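Local coordinates for protein murein peptide amidase A (Escherichia coli O157:H7, PDB 5HXD) that probably hydrolyses the gamma-D-glutamyl-diaminopimelate amide bond of the murein tripeptide as a zinc-dependent M14 peptidase during cell-wall peptide degradation, at residues F32-A37 / R72-L77; N91-D96 / G133-T138; E110-W115 / D123-T128; F156-A161 / A209-I214. All blocks are in the same frame, centred on the assembly; numbering follows the deposited sequence.

Contact 1: residues F32-A37 / R72-L77; sequences FPAPAA and RHHVVL
Phe32 and Val75 form a single antiparallel bridge of the hydrogen-bonded kind, laid against strand 74-76, the outermost strand at one side of the mixed central sheet of this M14 peptidase. Phe32 N donates to Val75 O at 2.7 Å, and Val75 N returns the bond to Phe32 O at 3.1 Å. This end is buried and apolar. The Phe32 ring meets Val75 O at its edge, in plane, and its CE2 lies 3.7 Å from Leu77 CD1. A large apolar ring suits this buried place: Leu63 of helix 53-65 packs on it within the chain, and Leu86 of the second subunit packs on both Phe32 and Leu77. Val75, beta-branched as befits a strand, packs its CB 4.0 Å from Phe32 CB.

Toward the other end the cover thins. Ala37 is exposed and touches with its methyl alone, CB standing 3.6 Å from His74 CE1, while Arg72 turns its side chain away to a salt bridge with Glu40. Between the two ends Ala34 fits because its methyl is small enough to sit 3.6 Å from Arg72 O. With chi1 at -54°, CG of His74 lies beside its own backbone N, and the imidazole serves as acceptor: Ala34 N donates to His74 ND1 at 2.7 Å, almost straight at 176°, from a position tilted 26° out of the ring plane.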
# COMPACT_ATOMS: atom_id res chain seq x y z
N PHE A 32 -2.15 14.39 9.75
CA PHE A 32 -1.02 14.92 10.48
C PHE A 32 -1.04 16.42 10.37
O PHE A 32 -0.41 16.97 9.47
CB PHE A 32 0.28 14.35 9.90
CG PHE A 32 0.36 12.86 9.97
CD1 PHE A 32 0.96 12.24 11.05
CD2 PHE A 32 -0.18 12.07 8.97
CE1 PHE A 32 1.02 10.86 11.12
CE2 PHE A 32 -0.12 10.69 9.04
CZ PHE A 32 0.48 10.09 10.12
N PRO A 33 -1.79 17.09 11.26
CA PRO A 33 -1.93 18.55 11.24
C PRO A 33 -0.58 19.26 11.36
O PRO A 33 0.27 18.82 12.15
CB PRO A 33 -2.82 18.86 12.47
CG PRO A 33 -2.80 17.64 13.29
CD PRO A 33 -2.55 16.48 12.37
N ALA A 34 -0.39 20.32 10.58
CA ALA A 34 0.85 21.08 10.58
C ALA A 34 1.04 21.66 11.96
O ALA A 34 0.06 22.11 12.57
CB ALA A 34 0.85 22.18 9.52
N PRO A 35 2.28 21.61 12.47
CA PRO A 35 2.63 22.06 13.82
C PRO A 35 2.10 23.48 14.10
O PRO A 35 1.22 23.61 14.95
CB PRO A 35 4.16 22.03 13.82
CG PRO A 35 4.52 21.07 12.75
CD PRO A 35 3.47 21.19 11.70
N ALA A 36 2.60 24.49 13.38
CA ALA A 36 2.06 25.85 13.51
C ALA A 36 1.40 26.29 12.20
O ALA A 36 1.99 27.02 11.41
CB ALA A 36 3.14 26.83 13.90
N ALA A 37 0.18 25.81 11.97
CA ALA A 37 -0.53 26.15 10.75
C ALA A 37 -0.81 27.65 10.68
O ALA A 37 -1.21 28.29 11.67
CB ALA A 37 -1.82 25.35 10.63
N ARG A 72 5.45 22.96 7.27
CA ARG A 72 4.53 24.06 7.06
C ARG A 72 3.10 23.61 6.71
O ARG A 72 2.14 24.36 6.91
CB ARG A 72 5.07 24.97 5.96
CG ARG A 72 6.55 25.33 6.13
CD ARG A 72 6.98 26.37 5.10
NE ARG A 72 7.27 27.66 5.72
CZ ARG A 72 8.50 28.14 5.95
NH1 ARG A 72 9.57 27.43 5.61
NH2 ARG A 72 8.64 29.32 6.52
N HIS A 73 2.97 22.37 6.21
CA HIS A 73 1.73 21.91 5.58
C HIS A 73 1.15 20.64 6.21
O HIS A 73 1.88 19.78 6.68
CB HIS A 73 1.98 21.68 4.08
CG HIS A 73 2.68 22.82 3.40
ND1 HIS A 73 2.30 24.14 3.57
CD2 HIS A 73 3.73 22.85 2.54
CE1 HIS A 73 3.09 24.92 2.85
NE2 HIS A 73 3.96 24.16 2.22
N HIS A 74 -0.18 20.54 6.19
CA HIS A 74 -0.91 19.37 6.69
C HIS A 74 -0.73 18.14 5.80
O HIS A 74 -0.53 18.26 4.58
CB HIS A 74 -2.41 19.67 6.79
CG HIS A 74 -2.74 20.89 7.59
ND1 HIS A 74 -2.46 21.00 8.93
CD2 HIS A 74 -3.36 22.04 7.24
CE1 HIS A 74 -2.87 22.17 9.37
NE2 HIS A 74 -3.42 22.83 8.37
N VAL A 75 -0.84 16.95 6.39
CA VAL A 75 -0.55 15.70 5.67
C VAL A 75 -1.58 14.60 5.92
O VAL A 75 -1.91 14.29 7.07
CB VAL A 75 0.85 15.16 6.03
CG1 VAL A 75 1.08 13.77 5.41
CG2 VAL A 75 1.94 16.14 5.58
N VAL A 76 -2.09 14.04 4.82
CA VAL A 76 -2.85 12.79 4.82
C VAL A 76 -2.12 11.72 3.99
O VAL A 76 -2.05 11.81 2.76
CB VAL A 76 -4.27 13.00 4.23
CG1 VAL A 76 -4.98 11.66 4.01
CG2 VAL A 76 -5.07 13.95 5.11
N LEU A 77 -1.57 10.71 4.65
CA LEU A 77 -0.83 9.66 3.95
C LEU A 77 -1.73 8.76 3.10
O LEU A 77 -1.35 8.37 2.00
CB LEU A 77 -0.05 8.79 4.93
CG LEU A 77 1.11 9.49 5.62
CD1 LEU A 77 1.72 8.60 6.68
CD2 LEU A 77 2.13 9.85 4.58

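Contact 2: residues N91-D96 / G133-T138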
# COMPACT_ATOMS: atom_id res chain seq x y z
N ASN A 91 -12.29 1.89 -3.31
CA ASN A 91 -12.54 1.55 -1.90
C ASN A 91 -13.31 0.22 -1.78
O ASN A 91 -13.48 -0.50 -2.76
CB ASN A 91 -13.26 2.69 -1.15
CG ASN A 91 -14.76 2.83 -1.49
OD1 ASN A 91 -15.30 2.11 -2.33
ND2 ASN A 91 -15.42 3.77 -0.83
N ALA A 92 -13.77 -0.10 -0.58
CA ALA A 92 -14.31 -1.42 -0.31
C ALA A 92 -15.66 -1.65 -1.02
O ALA A 92 -16.19 -2.76 -0.99
CB ALA A 92 -14.44 -1.63 1.19
N ASN A 93 -16.19 -0.60 -1.65
CA ASN A 93 -17.45 -0.66 -2.39
C ASN A 93 -17.30 -0.76 -3.91
O ASN A 93 -18.27 -0.64 -4.65
CB ASN A 93 -18.29 0.60 -2.12
CG ASN A 93 -19.13 0.49 -0.87
OD1 ASN A 93 -19.47 -0.61 -0.42
ND2 ASN A 93 -19.48 1.63 -0.29
N GLY A 94 -16.08 -0.94 -4.39
CA GLY A 94 -15.84 -0.90 -5.82
C GLY A 94 -16.05 0.49 -6.43
O GLY A 94 -16.17 0.64 -7.64
N VAL A 95 -16.08 1.51 -5.57
CA VAL A 95 -16.19 2.90 -6.00
C VAL A 95 -14.81 3.51 -6.26
O VAL A 95 -13.89 3.34 -5.46
CB VAL A 95 -16.93 3.75 -4.96
CG1 VAL A 95 -16.96 5.21 -5.37
CG2 VAL A 95 -18.36 3.22 -4.75
N ASP A 96 -14.66 4.19 -7.40
CA ASP A 96 -13.47 4.99 -7.67
C ASP A 96 -13.63 6.32 -6.91
O ASP A 96 -14.41 7.17 -7.31
CB ASP A 96 -13.29 5.22 -9.18
CG ASP A 96 -11.92 5.82 -9.56
OD1 ASP A 96 -11.27 6.53 -8.73
OD2 ASP A 96 -11.50 5.61 -10.72
N GLY A 133 -20.63 12.17 -3.70
CA GLY A 133 -20.03 12.15 -2.38
C GLY A 133 -20.55 11.02 -1.50
O GLY A 133 -20.54 11.15 -0.28
N SER A 134 -20.98 9.90 -2.10
CA SER A 134 -21.53 8.79 -1.33
C SER A 134 -20.57 8.20 -0.27
O SER A 134 -20.99 7.87 0.85
CB SER A 134 -21.99 7.66 -2.28
OG SER A 134 -20.92 6.79 -2.67
N GLU A 135 -19.29 8.06 -0.61
CA GLU A 135 -18.41 7.21 0.19
C GLU A 135 -17.87 7.89 1.46
O GLU A 135 -17.59 9.09 1.45
CB GLU A 135 -17.26 6.70 -0.68
CG GLU A 135 -17.71 5.91 -1.90
CD GLU A 135 -18.64 4.74 -1.56
OE1 GLU A 135 -18.18 3.71 -1.00
OE2 GLU A 135 -19.86 4.88 -1.84
N PRO A 136 -17.70 7.11 2.55
CA PRO A 136 -17.25 7.68 3.82
C PRO A 136 -15.87 8.30 3.72
O PRO A 136 -15.68 9.39 4.26
CB PRO A 136 -17.25 6.47 4.78
CG PRO A 136 -17.30 5.28 3.93
CD PRO A 136 -17.93 5.66 2.63
N GLU A 137 -14.94 7.64 3.04
CA GLU A 137 -13.64 8.23 2.75
C GLU A 137 -13.77 9.59 2.07
O GLU A 137 -12.98 10.49 2.33
CB GLU A 137 -12.81 7.31 1.87
CG GLU A 137 -12.38 6.01 2.50
CD GLU A 137 -13.40 4.90 2.33
OE1 GLU A 137 -14.44 5.13 1.69
OE2 GLU A 137 -13.15 3.80 2.86
N THR A 138 -14.76 9.74 1.19
CA THR A 138 -14.92 10.99 0.45
C THR A 138 -15.47 12.12 1.31
O THR A 138 -14.97 13.25 1.31
CB THR A 138 -15.86 10.82 -0.74
OG1 THR A 138 -15.36 9.78 -1.58
CG2 THR A 138 -16.02 12.15 -1.50
O HOH W 1 -13.56 1.37 1.65
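Asn91 and Glu135 cross with their flat ends steeply turned, the amide plane 66° from the carboxylate plane, and Glu137 meets the same amide from a second direction with its own plane inclined by 60°. Asn91 ND2 spends both hydrogens on acids: one on Glu135 OE1 at 2.8 Å, the other on Glu137 OE1 at 3.0 Å. Both acceptors lie in the amide plane, but they are used differently. Glu135 OE1 offers Asn91 its anti lone pair, whereas Glu137 OE1 is met from above its carboxylate plane. The syn lone pair of Glu135 OE1 is taken by Asn93 ND2 at 2.6 Å, so two amides grip one oxygen. The bend of Glu135 at chi2, -54°, turns CD into position for this grip.

The other end of the Asn91 amide shapes its own loop. OD1 accepts from Asn93 N at 2.9 Å, an Asx turn set within a type I beta turn from Asn91 to Gly94, where glycine readily adopts the positive phi. An asparagine can thus do two jobs, its oxygen folding the turn and its nitrogen reaching the start of helix 136-148. Glu135 occupies the N-cap position of that helix, its backbone N held by Asn100.

Val95 meets Glu135 tip to tip, its CG2 3.5 Å from Glu135 CD, an apolar branch against the carboxylate carbon. Glu137, in the first helical turn where an acid is probably favoured by the helix dipole, accepts through OE2 from Leu24 N and from a water at 2.7 Å, and that water accepts from Ala92 N at 2.7 Å.

Contact 3: residues E110-W115 / D123-T128; sequences ETVYRW and DVVLLT
At the meeting of Tyr113 and Val124, chi1 of 68° sets the tyrosine CG between its backbone N and carbonyl carbon, and chi1 of -169° puts Val124 CG1 anti to its N, over the phenol end of the ring, 3.4 Å from Tyr113 CZ. Val124 CB also lies over that face, a CH-pi contact 3.9 Å from the centroid and 17° off the normal. Leu126 comes instead to the ring edge, its CG 3.5 Å from Tyr113 CE2. One broad ring thus serves two aliphatic neighbours. The Tyr113 side chain lies about 8 Å from the bound zinc, so this face is near the metal site.

The backbones form an antiparallel beta hairpin. Thr111 N donates to Leu126 O at 2.9 Å, Leu126 N to Thr111 O at 2.7 Å, and Tyr113 N to Val124 O at 3.1 Å. Asp123 and Val124 both stand opposite Tyr113, which makes a classic beta bulge. Valines and threonine, branched at CB, suit such extended chains. On the other face of the sheet Val112 CG1 packs 3.9 Å from Val125 CG2.

This two-stranded sheet is separate from the central one. Gly11 of the second subunit packs on Tyr113, Val124 and Leu126, and Arg7 of that subunit forms a salt bridge with Asp123. In its own chain, Leu127 pairs through its backbone with Gly94 and Asp96, in the loop between helix 81-85 and strand 110-114.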
# COMPACT_ATOMS: atom_id res chain seq x y z
N GLU A 110 -20.88 4.18 -14.21
CA GLU A 110 -19.60 3.50 -14.26
C GLU A 110 -18.44 4.39 -14.71
O GLU A 110 -18.62 5.37 -15.43
CB GLU A 110 -19.71 2.28 -15.17
CG GLU A 110 -20.58 1.16 -14.61
CD GLU A 110 -20.77 -0.00 -15.59
OE1 GLU A 110 -19.92 -0.19 -16.49
OE2 GLU A 110 -21.78 -0.73 -15.46
N THR A 111 -17.25 4.03 -14.27
CA THR A 111 -16.04 4.71 -14.70
C THR A 111 -15.06 3.61 -15.03
O THR A 111 -15.18 2.52 -14.51
CB THR A 111 -15.50 5.67 -13.61
OG1 THR A 111 -14.33 6.34 -14.08
CG2 THR A 111 -15.16 4.91 -12.33
N VAL A 112 -14.11 3.89 -15.92
CA VAL A 112 -13.14 2.89 -16.37
C VAL A 112 -11.71 3.39 -16.24
O VAL A 112 -11.39 4.49 -16.67
CB VAL A 112 -13.40 2.44 -17.84
CG1 VAL A 112 -14.63 1.54 -17.94
CG2 VAL A 112 -13.51 3.65 -18.79
N TYR A 113 -10.85 2.58 -15.64
CA TYR A 113 -9.45 2.94 -15.51
C TYR A 113 -8.60 1.99 -16.36
O TYR A 113 -9.11 1.01 -16.92
CB TYR A 113 -9.01 2.93 -14.03
CG TYR A 113 -8.97 1.58 -13.31
CD1 TYR A 113 -7.79 0.86 -13.23
CD2 TYR A 113 -10.10 1.04 -12.70
CE1 TYR A 113 -7.74 -0.35 -12.58
CE2 TYR A 113 -10.06 -0.17 -12.05
CZ TYR A 113 -8.87 -0.87 -11.99
OH TYR A 113 -8.79 -2.10 -11.34
N ARG A 114 -7.31 2.28 -16.48
CA ARG A 114 -6.41 1.44 -17.26
C ARG A 114 -5.82 0.37 -16.36
O ARG A 114 -5.29 0.69 -15.30
CB ARG A 114 -5.30 2.29 -17.89
CG ARG A 114 -4.43 1.56 -18.89
CD ARG A 114 -3.26 2.44 -19.32
NE ARG A 114 -3.74 3.67 -19.91
CZ ARG A 114 -4.08 3.79 -21.19
NH1 ARG A 114 -3.96 2.74 -21.99
NH2 ARG A 114 -4.53 4.95 -21.66
N TRP A 115 -5.94 -0.90 -16.76
CA TRP A 115 -5.42 -2.03 -15.97
C TRP A 115 -4.00 -1.70 -15.48
O TRP A 115 -3.72 -1.74 -14.29
CB TRP A 115 -5.43 -3.32 -16.81
CG TRP A 115 -4.92 -4.54 -16.08
CD1 TRP A 115 -3.80 -5.27 -16.38
CD2 TRP A 115 -5.53 -5.18 -14.94
NE1 TRP A 115 -3.67 -6.32 -15.50
CE2 TRP A 115 -4.72 -6.29 -14.61
CE3 TRP A 115 -6.67 -4.93 -14.17
CZ2 TRP A 115 -5.02 -7.14 -13.54
CZ3 TRP A 115 -6.96 -5.77 -13.10
CH2 TRP A 115 -6.14 -6.86 -12.80
N ASP A 123 -10.54 -0.09 -19.70
CA ASP A 123 -11.74 -0.89 -19.80
C ASP A 123 -12.16 -1.54 -18.48
O ASP A 123 -13.24 -2.12 -18.39
CB ASP A 123 -11.58 -1.97 -20.89
CG ASP A 123 -10.24 -2.69 -20.84
OD1 ASP A 123 -9.60 -2.68 -19.77
OD2 ASP A 123 -9.84 -3.28 -21.87
N VAL A 124 -11.32 -1.42 -17.45
CA VAL A 124 -11.68 -1.95 -16.14
C VAL A 124 -12.74 -1.09 -15.44
O VAL A 124 -12.49 0.06 -15.08
CB VAL A 124 -10.47 -2.06 -15.23
CG1 VAL A 124 -10.84 -2.87 -13.99
CG2 VAL A 124 -9.31 -2.70 -15.99
N VAL A 125 -13.91 -1.68 -15.22
CA VAL A 125 -15.06 -0.94 -14.70
C VAL A 125 -15.02 -0.74 -13.17
O VAL A 125 -14.69 -1.66 -12.41
CB VAL A 125 -16.39 -1.66 -15.10
CG1 VAL A 125 -17.60 -1.03 -14.39
CG2 VAL A 125 -16.58 -1.60 -16.60
N LEU A 126 -15.33 0.49 -12.75
CA LEU A 126 -15.55 0.81 -11.34
C LEU A 126 -16.85 1.60 -11.19
O LEU A 126 -17.42 2.05 -12.17
CB LEU A 126 -14.38 1.61 -10.76
CG LEU A 126 -13.04 0.89 -10.55
CD1 LEU A 126 -12.03 1.78 -9.84
CD2 LEU A 126 -13.24 -0.39 -9.77
N LEU A 127 -17.31 1.75 -9.95
CA LEU A 127 -18.50 2.55 -9.66
C LEU A 127 -18.20 4.03 -9.21
O LEU A 127 -17.15 4.32 -8.61
CB LEU A 127 -19.34 1.83 -8.60
CG LEU A 127 -19.95 0.45 -8.89
CD1 LEU A 127 -20.66 -0.03 -7.66
CD2 LEU A 127 -20.94 0.52 -10.02
N THR A 128 -19.11 4.96 -9.49
CA THR A 128 -18.88 6.36 -9.10
C THR A 128 -19.59 6.74 -7.79
O THR A 128 -19.51 7.89 -7.35
CB THR A 128 -19.34 7.36 -10.22
OG1 THR A 128 -20.76 7.30 -10.38
CG2 THR A 128 -18.65 7.06 -11.55

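Contact 4: residues F156-A161 / A209-I214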
# COMPACT_ATOMS: atom_id res chain seq x y z
N PHE A 156 -0.96 13.25 -4.59
CA PHE A 156 -0.07 12.35 -5.31
C PHE A 156 -0.76 11.09 -5.85
O PHE A 156 -1.54 10.47 -5.14
CB PHE A 156 1.07 11.93 -4.40
CG PHE A 156 2.03 13.02 -4.14
CD1 PHE A 156 3.13 13.17 -4.95
CD2 PHE A 156 1.82 13.91 -3.11
CE1 PHE A 156 4.02 14.20 -4.73
CE2 PHE A 156 2.70 14.93 -2.89
CZ PHE A 156 3.80 15.07 -3.70
N HIS A 157 -0.45 10.73 -7.11
CA HIS A 157 -0.94 9.50 -7.74
C HIS A 157 0.14 8.69 -8.49
O HIS A 157 1.31 9.05 -8.47
CB HIS A 157 -2.06 9.82 -8.73
CG HIS A 157 -3.37 10.15 -8.09
ND1 HIS A 157 -3.54 11.25 -7.27
CD2 HIS A 157 -4.58 9.55 -8.16
CE1 HIS A 157 -4.79 11.30 -6.86
NE2 HIS A 157 -5.45 10.28 -7.39
N ASP A 158 -0.31 7.62 -9.15
CA ASP A 158 0.46 6.76 -10.08
C ASP A 158 -0.29 6.55 -11.38
O ASP A 158 -1.52 6.54 -11.37
CB ASP A 158 0.69 5.36 -9.50
CG ASP A 158 1.94 5.25 -8.71
OD1 ASP A 158 2.71 6.23 -8.68
OD2 ASP A 158 2.14 4.17 -8.11
N PRO A 159 0.43 6.31 -12.49
CA PRO A 159 1.87 6.38 -12.67
C PRO A 159 2.21 7.26 -13.87
O PRO A 159 3.08 6.89 -14.67
CB PRO A 159 2.23 4.92 -12.95
CG PRO A 159 0.96 4.38 -13.70
CD PRO A 159 -0.15 5.44 -13.52
N LEU A 160 1.53 8.40 -14.00
CA LEU A 160 1.55 9.17 -15.23
C LEU A 160 2.73 10.13 -15.36
O LEU A 160 2.83 10.86 -16.34
CB LEU A 160 0.25 9.93 -15.38
CG LEU A 160 -0.93 8.96 -15.40
CD1 LEU A 160 -2.21 9.71 -15.61
CD2 LEU A 160 -0.74 7.87 -16.46
N ALA A 161 3.61 10.11 -14.36
CA ALA A 161 4.92 10.76 -14.44
C ALA A 161 4.87 12.25 -14.84
O ALA A 161 5.53 12.67 -15.80
CB ALA A 161 5.82 9.99 -15.42
N ALA A 209 0.15 15.56 -8.47
CA ALA A 209 1.51 15.18 -8.79
C ALA A 209 1.56 13.69 -9.08
O ALA A 209 1.51 12.89 -8.14
CB ALA A 209 2.45 15.54 -7.64
N GLU A 210 1.66 13.31 -10.35
CA GLU A 210 1.72 11.88 -10.72
C GLU A 210 3.15 11.35 -10.76
O GLU A 210 3.95 11.73 -11.62
CB GLU A 210 1.06 11.64 -12.07
CG GLU A 210 -0.39 11.99 -12.11
CD GLU A 210 -1.25 10.77 -12.05
OE1 GLU A 210 -0.73 9.71 -11.66
OE2 GLU A 210 -2.45 10.87 -12.40
N PHE A 211 3.48 10.46 -9.82
CA PHE A 211 4.74 9.75 -9.85
C PHE A 211 4.88 8.99 -11.16
O PHE A 211 3.89 8.75 -11.85
CB PHE A 211 4.83 8.77 -8.69
CG PHE A 211 5.59 9.28 -7.52
CD1 PHE A 211 5.80 10.63 -7.35
CD2 PHE A 211 6.08 8.40 -6.57
CE1 PHE A 211 6.50 11.10 -6.24
CE2 PHE A 211 6.79 8.85 -5.47
CZ PHE A 211 7.00 10.21 -5.30
N PRO A 212 6.10 8.60 -11.51
CA PRO A 212 6.22 7.66 -12.63
C PRO A 212 6.08 6.25 -12.08
O PRO A 212 5.94 6.11 -10.86
CB PRO A 212 7.63 7.92 -13.15
CG PRO A 212 8.40 8.29 -11.89
CD PRO A 212 7.41 9.02 -10.99
N PRO A 213 6.09 5.23 -12.95
CA PRO A 213 6.21 3.88 -12.37
C PRO A 213 7.54 3.78 -11.65
O PRO A 213 8.58 4.06 -12.24
CB PRO A 213 6.16 2.97 -13.59
CG PRO A 213 5.43 3.78 -14.63
CD PRO A 213 5.87 5.19 -14.40
N ILE A 214 7.50 3.42 -10.37
CA ILE A 214 8.69 3.40 -9.55
C ILE A 214 8.43 2.66 -8.24
O ILE A 214 7.36 2.80 -7.63
CB ILE A 214 9.20 4.82 -9.26
CG1 ILE A 214 10.55 4.76 -8.54
CG2 ILE A 214 8.14 5.62 -8.48
CD1 ILE A 214 11.13 6.10 -8.14
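His157 and Glu210 stand side by side at the C-terminal ends of two parallel strands, 153-157 and 206-210, the usual place for an active site in an alpha/beta fold. His157 lies close to the bound zinc, consistent with its predicted role as a ligand together with His49 and Glu52; Glu210 is the predicted proton donor/acceptor. The strands are joined by His157 N to Ala209 O at 3.1 Å and by Phe211 N to His157 O at 2.9 Å. On the opposite face of the sheet Phe156 CE1 packs 3.6 Å from Ala209 CB, a small residue beside a large ring, and Met227 of helix 224-230 touches both Phe156 and Phe211.

Beyond the strands the chains stay together as loops. Ala161 N donates to Phe211 O at 2.9 Å, and Ala161 CB rests 3.6 Å from Pro212 CB. Pro159 follows a cis peptide bond, a geometry that proline tolerates well, and its CB meets Pro213 CG at 3.8 Å; Asp217 of the second subunit packs on both prolines.

Glu210 bends at chi2, -103°, which brings CD over to the neighbouring strand. Its OE1 lies 3.2 Å from His157 CB, and Leu160 runs alongside, pointing the same way, with CD1 3.4 Å from Glu210 OE2. Glu210 OE1 also lies close to the backbone N and O of Asp158 without a hydrogen bond to either, and Glu164 OE2 lies close to Glu210 OE2. No hydrogen bond reaches the carboxylate from the opposite segment, and its setting near the zinc site is consistent with exchanging protons during amide hydrolysis.

Overall arrangement
From the N terminus, contact 1 comes first: the loop after strand 28-31 returns to strand 74-76, enclosing strand 43-45 and helix 53-65. Contact 2 then closes a second loop, joining 91-96 to the start of helix 136-148. Contact 3, the hairpin, is nested inside that loop and touches contact 2 where its second strand meets the 91-96 loop. Contact 4 follows in series and closes a loop holding strands 162-164 and 183-184 and helices 170-178 and 195-201. Contacts 1 and 4 share the central sheet, their centres about 22 Å apart. Contacts 1, 3 and 4 also touch the second subunit of the homodimer.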